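Local coordinates for protein LIN-41 (Caenorhabditis elegans, PDB 4UMG) that controls the onset of developmental plasticity as a TRIM-NHL protein, represented here by its immunoglobulin-like filamin domain, at residues Phe17-Arg22 with Thr125-Arg131; Thr26-Leu32 with Gly95-Tyr101. All coordinates share one frame. Residue numbers count along the deposited sequence, not the author numbering.

Contact 1: Phe17-Arg22 with Thr125-Arg131; sequences FKKAIR and TTMDIRR
Edge strand 19-21 of this immunoglobulin-like filamin domain runs parallel to the C-terminal strand 118-130, as the second half of a split first strand (A') does beside the last strand (G) of such sandwiches. The short axes approach to 4.6 Å at -31°, and K19, A20 and I21 pair with D128, I129 and R130 (CA-CA 4.9, 4.7 and 5.1 Å). F17 and K18 close a 3-10 turn (phi/psi about -60/-25) before the chain extends.

Four backbone hydrogen bonds set the register: D128 N to K18 O (2.8 Å), A20 N to D128 O (3.0 Å), R130 N to A20 O (2.9 Å) and R22 N to R130 O (2.9 Å). CA-H...O contacts lie between them, such as I129 CA to A20 O at 3.3 Å.

Apolar packing involves the F17 ring (chi1 p), whose edge meets T125 (CE2 to CG2, 3.5 Å) and whose CD2 is 4.3 Å from M127 CG. The methyl of A20 and the side chain of I129 (m, m) share the inner face, where Y101 of strand 96-101 also packs.

K19, I21, D128 and R130 occupy the other, more open face. The R130 guanidinium folds back so that one face covers A20 O, while K19 CB sits at its edge, 3.5 Å from NH2. R22 NH1 and R131 NH1 lie 4.3 Å apart, like charges near E106, which forms a salt bridge with R22. At the opposite end K18 (m, m, m, t) curls back over the strand, and its NZ donates to T126 O at 2.8 Å.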
loop_
_atom_site.group_PDB
_atom_site.type_symbol
_atom_site.label_atom_id
_atom_site.label_comp_id
_atom_site.label_asym_id
_atom_site.label_seq_id
_atom_site.Cartn_x
_atom_site.Cartn_y
_atom_site.Cartn_z
ATOM N N PHE A 17 9.107 1.195 0.770
ATOM C CA PHE A 17 8.125 0.256 1.347
ATOM C C PHE A 17 8.667 -1.157 1.609
ATOM O O PHE A 17 8.128 -1.876 2.462
ATOM C CB PHE A 17 6.877 0.182 0.446
ATOM C CG PHE A 17 7.002 -0.647 -0.814
ATOM C CD1 PHE A 17 7.582 -0.118 -1.960
ATOM C CD2 PHE A 17 6.530 -1.955 -0.856
ATOM C CE1 PHE A 17 7.703 -0.887 -3.122
ATOM C CE2 PHE A 17 6.662 -2.726 -2.012
ATOM C CZ PHE A 17 7.242 -2.188 -3.139
ATOM N N LYS A 18 9.691 -1.579 0.841
ATOM C CA LYS A 18 10.270 -2.928 0.957
ATOM C C LYS A 18 10.928 -3.211 2.307
ATOM O O LYS A 18 11.121 -4.370 2.683
ATOM C CB LYS A 18 11.288 -3.172 -0.178
ATOM C CG LYS A 18 10.675 -3.231 -1.585
ATOM C CD LYS A 18 9.884 -4.530 -1.859
ATOM C CE LYS A 18 10.706 -5.801 -1.775
ATOM N NZ LYS A 18 9.838 -6.996 -1.633
ATOM N N LYS A 19 11.304 -2.157 3.023
ATOM C CA LYS A 19 12.007 -2.271 4.281
ATOM C C LYS A 19 11.396 -1.344 5.308
ATOM O O LYS A 19 11.130 -0.176 5.019
ATOM C CB LYS A 19 13.505 -1.941 4.091
ATOM C CG LYS A 19 14.252 -2.993 3.276
ATOM C CD LYS A 19 15.739 -2.677 3.135
ATOM C CE LYS A 19 16.450 -3.690 2.258
ATOM N NZ LYS A 19 16.349 -5.084 2.786
ATOM N N ALA A 20 11.196 -1.858 6.520
ATOM C CA ALA A 20 10.632 -1.068 7.595
ATOM C C ALA A 20 11.106 -1.516 8.973
ATOM O O ALA A 20 11.798 -2.531 9.123
ATOM C CB ALA A 20 9.107 -1.034 7.500
ATOM N N ILE A 21 10.852 -0.673 9.960
ATOM C CA ILE A 21 11.311 -0.920 11.318
ATOM C C ILE A 21 10.161 -1.314 12.220
ATOM O O ILE A 21 9.103 -0.667 12.225
ATOM C CB ILE A 21 12.125 0.296 11.851
ATOM C CG1 ILE A 21 13.344 0.597 10.925
ATOM C CG2 ILE A 21 12.567 0.091 13.308
ATOM C CD1 ILE A 21 14.083 1.946 11.187
ATOM N N ARG A 22 10.389 -2.361 13.012
ATOM C CA ARG A 22 9.433 -2.872 13.978
ATOM C C ARG A 22 9.017 -1.778 14.946
ATOM O O ARG A 22 9.845 -0.939 15.366
ATOM C CB ARG A 22 10.050 -4.049 14.753
ATOM C CG ARG A 22 9.082 -4.836 15.630
ATOM C CD ARG A 22 9.806 -5.924 16.418
ATOM N NE ARG A 22 10.796 -5.385 17.353
ATOM C CZ ARG A 22 11.543 -6.129 18.164
ATOM N NH1 ARG A 22 11.422 -7.451 18.163
ATOM N NH2 ARG A 22 12.416 -5.558 18.983
ATOM N N THR A 125 3.086 -8.006 -2.681
ATOM C CA THR A 125 4.516 -7.944 -2.513
ATOM C C THR A 125 4.929 -8.144 -1.031
ATOM O O THR A 125 4.077 -8.163 -0.143
ATOM C CB THR A 125 5.005 -6.602 -3.091
ATOM O OG1 THR A 125 6.425 -6.583 -3.032
ATOM C CG2 THR A 125 4.391 -5.386 -2.362
ATOM N N THR A 126 6.238 -8.288 -0.803
ATOM C CA THR A 126 6.842 -8.512 0.499
ATOM C C THR A 126 7.388 -7.217 1.034
ATOM O O THR A 126 7.855 -6.379 0.257
ATOM C CB THR A 126 7.945 -9.600 0.348
ATOM O OG1 THR A 126 7.320 -10.872 0.077
ATOM C CG2 THR A 126 8.880 -9.730 1.561
ATOM N N MET A 127 7.343 -7.074 2.379
ATOM C CA MET A 127 7.991 -5.989 3.117
ATOM C C MET A 127 8.741 -6.645 4.251
ATOM O O MET A 127 8.172 -7.462 4.967
ATOM C CB MET A 127 7.014 -4.936 3.644
ATOM C CG MET A 127 6.054 -4.415 2.579
ATOM S SD MET A 127 4.850 -3.229 3.212
ATOM C CE MET A 127 3.927 -4.225 4.391
ATOM N N ASP A 128 10.043 -6.330 4.374
ATOM C CA ASP A 128 10.891 -6.914 5.403
ATOM C C ASP A 128 10.995 -5.954 6.557
ATOM O O ASP A 128 11.549 -4.866 6.403
ATOM C CB ASP A 128 12.270 -7.255 4.833
ATOM C CG ASP A 128 12.184 -8.400 3.849
ATOM O OD1 ASP A 128 11.634 -9.453 4.220
ATOM O OD2 ASP A 128 12.579 -8.211 2.680
ATOM N N ILE A 129 10.441 -6.349 7.706
ATOM C CA ILE A 129 10.482 -5.523 8.933
ATOM C C ILE A 129 11.601 -6.041 9.830
ATOM O O ILE A 129 11.623 -7.219 10.209
ATOM C CB ILE A 129 9.106 -5.540 9.647
ATOM C CG1 ILE A 129 8.004 -4.907 8.746
ATOM C CG2 ILE A 129 9.136 -4.955 11.084
ATOM C CD1 ILE A 129 7.942 -3.536 8.609
ATOM N N ARG A 130 12.500 -5.132 10.205
ATOM C CA ARG A 130 13.652 -5.453 11.039
ATOM C C ARG A 130 13.536 -4.757 12.409
ATOM O O ARG A 130 12.841 -3.748 12.527
ATOM C CB ARG A 130 14.954 -5.047 10.298
ATOM C CG ARG A 130 15.353 -3.573 10.454
ATOM C CD ARG A 130 16.531 -3.152 9.598
ATOM N NE ARG A 130 16.090 -2.644 8.299
ATOM C CZ ARG A 130 15.915 -1.357 8.011
ATOM N NH1 ARG A 130 16.165 -0.426 8.922
ATOM N NH2 ARG A 130 15.501 -0.993 6.806
ATOM N N ARG A 131 14.243 -5.272 13.431
ATOM C CA ARG A 131 14.223 -4.649 14.762
ATOM C C ARG A 131 15.004 -3.318 14.778
ATOM O O ARG A 131 14.714 -2.456 15.610
ATOM C CB ARG A 131 14.681 -5.654 15.849
ATOM C CG ARG A 131 15.974 -5.325 16.597
ATOM C CD ARG A 131 16.417 -6.456 17.509
ATOM N NE ARG A 131 17.079 -7.530 16.766
ATOM C CZ ARG A 131 16.517 -8.696 16.462
ATOM N NH1 ARG A 131 15.275 -8.963 16.846
ATOM N NH2 ARG A 131 17.196 -9.606 15.780
HETATM O O HOH W 1 7.738 -8.966 -3.272
HETATM O O HOH W 2 13.519 1.283 6.923
#

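Contact 2: Thr26-Leu32 with Gly95-Tyr101; sequences TVIYVQL and GIVALSY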
loop_
_atom_site.group_PDB
_atom_site.type_symbol
_atom_site.label_atom_id
_atom_site.label_comp_id
_atom_site.label_asym_id
_atom_site.label_seq_id
_atom_site.Cartn_x
_atom_site.Cartn_y
_atom_site.Cartn_z
ATOM N N THR A 26 4.469 3.181 10.081
ATOM C CA THR A 26 5.101 3.146 8.768
ATOM C C THR A 26 4.126 3.642 7.715
ATOM O O THR A 26 2.958 3.262 7.760
ATOM C CB THR A 26 5.532 1.679 8.501
ATOM O OG1 THR A 26 6.386 1.267 9.581
ATOM C CG2 THR A 26 6.251 1.498 7.168
ATOM N N VAL A 27 4.601 4.476 6.776
ATOM C CA VAL A 27 3.768 5.039 5.715
ATOM C C VAL A 27 4.234 4.603 4.311
ATOM O O VAL A 27 5.432 4.651 4.013
ATOM C CB VAL A 27 3.721 6.599 5.827
ATOM C CG1 VAL A 27 2.789 7.196 4.777
ATOM C CG2 VAL A 27 3.290 7.051 7.223
ATOM N N ILE A 28 3.283 4.210 3.440
ATOM C CA ILE A 28 3.578 3.852 2.051
ATOM C C ILE A 28 2.693 4.758 1.209
ATOM O O ILE A 28 1.511 4.909 1.524
ATOM C CB ILE A 28 3.299 2.354 1.761
ATOM C CG1 ILE A 28 4.100 1.424 2.712
ATOM C CG2 ILE A 28 3.575 2.011 0.273
ATOM C CD1 ILE A 28 3.525 -0.037 2.693
ATOM N N TYR A 29 3.250 5.359 0.144
ATOM C CA TYR A 29 2.468 6.245 -0.713
ATOM C C TYR A 29 2.148 5.547 -2.011
ATOM O O TYR A 29 3.018 4.886 -2.567
ATOM C CB TYR A 29 3.220 7.551 -0.984
ATOM C CG TYR A 29 3.343 8.403 0.253
ATOM C CD1 TYR A 29 2.274 9.171 0.701
ATOM C CD2 TYR A 29 4.507 8.394 1.016
ATOM C CE1 TYR A 29 2.388 9.981 1.825
ATOM C CE2 TYR A 29 4.619 9.172 2.168
ATOM C CZ TYR A 29 3.553 9.956 2.573
ATOM O OH TYR A 29 3.654 10.746 3.694
ATOM N N VAL A 30 0.875 5.627 -2.443
ATOM C CA VAL A 30 0.358 4.999 -3.668
ATOM C C VAL A 30 -0.169 6.075 -4.628
ATOM O O VAL A 30 -0.901 6.976 -4.220
ATOM C CB VAL A 30 -0.708 3.920 -3.339
ATOM C CG1 VAL A 30 -1.276 3.276 -4.603
ATOM C CG2 VAL A 30 -0.135 2.851 -2.410
ATOM N N GLN A 31 0.266 6.017 -5.887
ATOM C CA GLN A 31 -0.146 6.990 -6.878
ATOM C C GLN A 31 -1.259 6.353 -7.685
ATOM O O GLN A 31 -1.021 5.334 -8.329
ATOM C CB GLN A 31 1.060 7.301 -7.779
ATOM C CG GLN A 31 0.844 8.413 -8.779
ATOM C CD GLN A 31 0.640 9.749 -8.135
ATOM O OE1 GLN A 31 -0.496 10.153 -7.855
ATOM N NE2 GLN A 31 1.720 10.509 -7.995
ATOM N N LEU A 32 -2.473 6.912 -7.606
ATOM C CA LEU A 32 -3.614 6.401 -8.359
ATOM C C LEU A 32 -3.709 7.158 -9.673
ATOM O O LEU A 32 -3.623 8.395 -9.712
ATOM C CB LEU A 32 -4.921 6.562 -7.581
ATOM C CG LEU A 32 -5.010 5.867 -6.196
ATOM C CD1 LEU A 32 -6.284 6.234 -5.501
ATOM C CD2 LEU A 32 -4.944 4.330 -6.312
ATOM N N GLY A 95 -4.611 12.439 -6.343
ATOM C CA GLY A 95 -4.548 10.984 -6.447
ATOM C C GLY A 95 -3.507 10.236 -5.643
ATOM O O GLY A 95 -3.260 9.054 -5.905
ATOM N N ILE A 96 -2.913 10.870 -4.643
ATOM C CA ILE A 96 -1.978 10.141 -3.770
ATOM C C ILE A 96 -2.797 9.648 -2.598
ATOM O O ILE A 96 -3.672 10.373 -2.112
ATOM C CB ILE A 96 -0.771 11.020 -3.304
ATOM C CG1 ILE A 96 0.277 11.207 -4.422
ATOM C CG2 ILE A 96 -0.118 10.487 -1.998
ATOM C CD1 ILE A 96 1.337 10.059 -4.629
ATOM N N VAL A 97 -2.534 8.399 -2.167
ATOM C CA VAL A 97 -3.141 7.837 -0.976
ATOM C C VAL A 97 -1.986 7.398 -0.051
ATOM O O VAL A 97 -1.061 6.711 -0.500
ATOM C CB VAL A 97 -4.187 6.714 -1.246
ATOM C CG1 VAL A 97 -3.580 5.525 -1.970
ATOM C CG2 VAL A 97 -4.880 6.259 0.045
ATOM N N ALA A 98 -2.017 7.838 1.204
ATOM C CA ALA A 98 -1.008 7.413 2.177
ATOM C C ALA A 98 -1.586 6.206 2.919
ATOM O O ALA A 98 -2.740 6.260 3.358
ATOM C CB ALA A 98 -0.717 8.544 3.164
ATOM N N LEU A 99 -0.827 5.081 2.971
ATOM C CA LEU A 99 -1.213 3.870 3.666
ATOM C C LEU A 99 -0.348 3.764 4.905
ATOM O O LEU A 99 0.872 3.844 4.795
ATOM C CB LEU A 99 -0.954 2.655 2.785
ATOM C CG LEU A 99 -1.718 2.605 1.455
ATOM C CD1 LEU A 99 -1.453 1.288 0.760
ATOM C CD2 LEU A 99 -3.220 2.731 1.656
ATOM N N SER A 100 -0.967 3.705 6.076
ATOM C CA SER A 100 -0.217 3.657 7.323
ATOM C C SER A 100 -0.489 2.387 8.083
ATOM O O SER A 100 -1.628 1.929 8.138
ATOM C CB SER A 100 -0.552 4.868 8.204
ATOM O OG SER A 100 0.010 6.025 7.617
ATOM N N TYR A 101 0.569 1.775 8.627
ATOM C CA TYR A 101 0.422 0.570 9.416
ATOM C C TYR A 101 1.485 0.490 10.507
ATOM O O TYR A 101 2.506 1.174 10.438
ATOM C CB TYR A 101 0.403 -0.693 8.517
ATOM C CG TYR A 101 1.766 -1.061 7.981
ATOM C CD1 TYR A 101 2.300 -0.411 6.866
ATOM C CD2 TYR A 101 2.502 -2.100 8.547
ATOM C CE1 TYR A 101 3.545 -0.771 6.348
ATOM C CE2 TYR A 101 3.777 -2.414 8.088
ATOM C CZ TYR A 101 4.292 -1.753 6.981
ATOM O OH TYR A 101 5.533 -2.070 6.498
#
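G95 leads into strand 96-101, which pairs antiparallel with strand 26-31 (short axes 4.6 Å apart, 155°). Its O accepts from L32 N at 2.8 Å; its phi of 71° and the lack of room for a CB, which would fall 2.9 Å from L32 O, both suit glycine. I96, in a non-hydrogen-bonded pair with Q31, lays CD1 3.4 Å from Q31 NE2 and CG2 3.8 Å from Y29 CD1. V97 turns to the inner face and makes a hydrogen-bonded pair with V30: V30 N to V97 O is 2.9 Å, V97 N to V30 O is 3.0 Å, and V97 CG1 is 3.6 Å from V30 CB. A98 shares the face of V27 and Y29, its CB 3.7 Å from Y29 CE1 and 4.1 Å from V27 CG1. L99 returns inward opposite I28; both bonds, I28 N to L99 O and L99 N to I28 O, measure 2.8 Å, and L99 CD1 reaches V30 CG2 at 3.8 Å. S100 pairs with V27, OG 3.5 Å from CG2. At Y101 the bonds T26 N to Y101 O (2.8 Å) and Y101 N to T26 O (2.9 Å) finish the series. T26 CB makes a CH-pi contact over the Y101 ring, 4.1 Å from its centroid. I28, V30 and L99 meet strand 107-115 across the interior, the two-layered apolar packing typical of the immunoglobulin-like beta-sandwich of filamin repeats.

How the contacts relate
Strands 19-21 and 26-31 are consecutive in the chain yet join different partners: contact 1 is a parallel pairing at the outer edge, contact 2 an antiparallel one, their centres about 13 Å and about 6 Å from the centre of the chain and about 15 Å from each other. Their inward side chains meet: M127 CE is 3.4 Å and I129 CD1 3.5 Å from Y101 OH, M127 SD is 3.5 Å from I28 CD1, and F17 CB is 3.8 Å from I28 CG2. Apolar residues dominate the inner face of contact 2, while contact 1 adds lysines and arginines that are exposed or partly exposed.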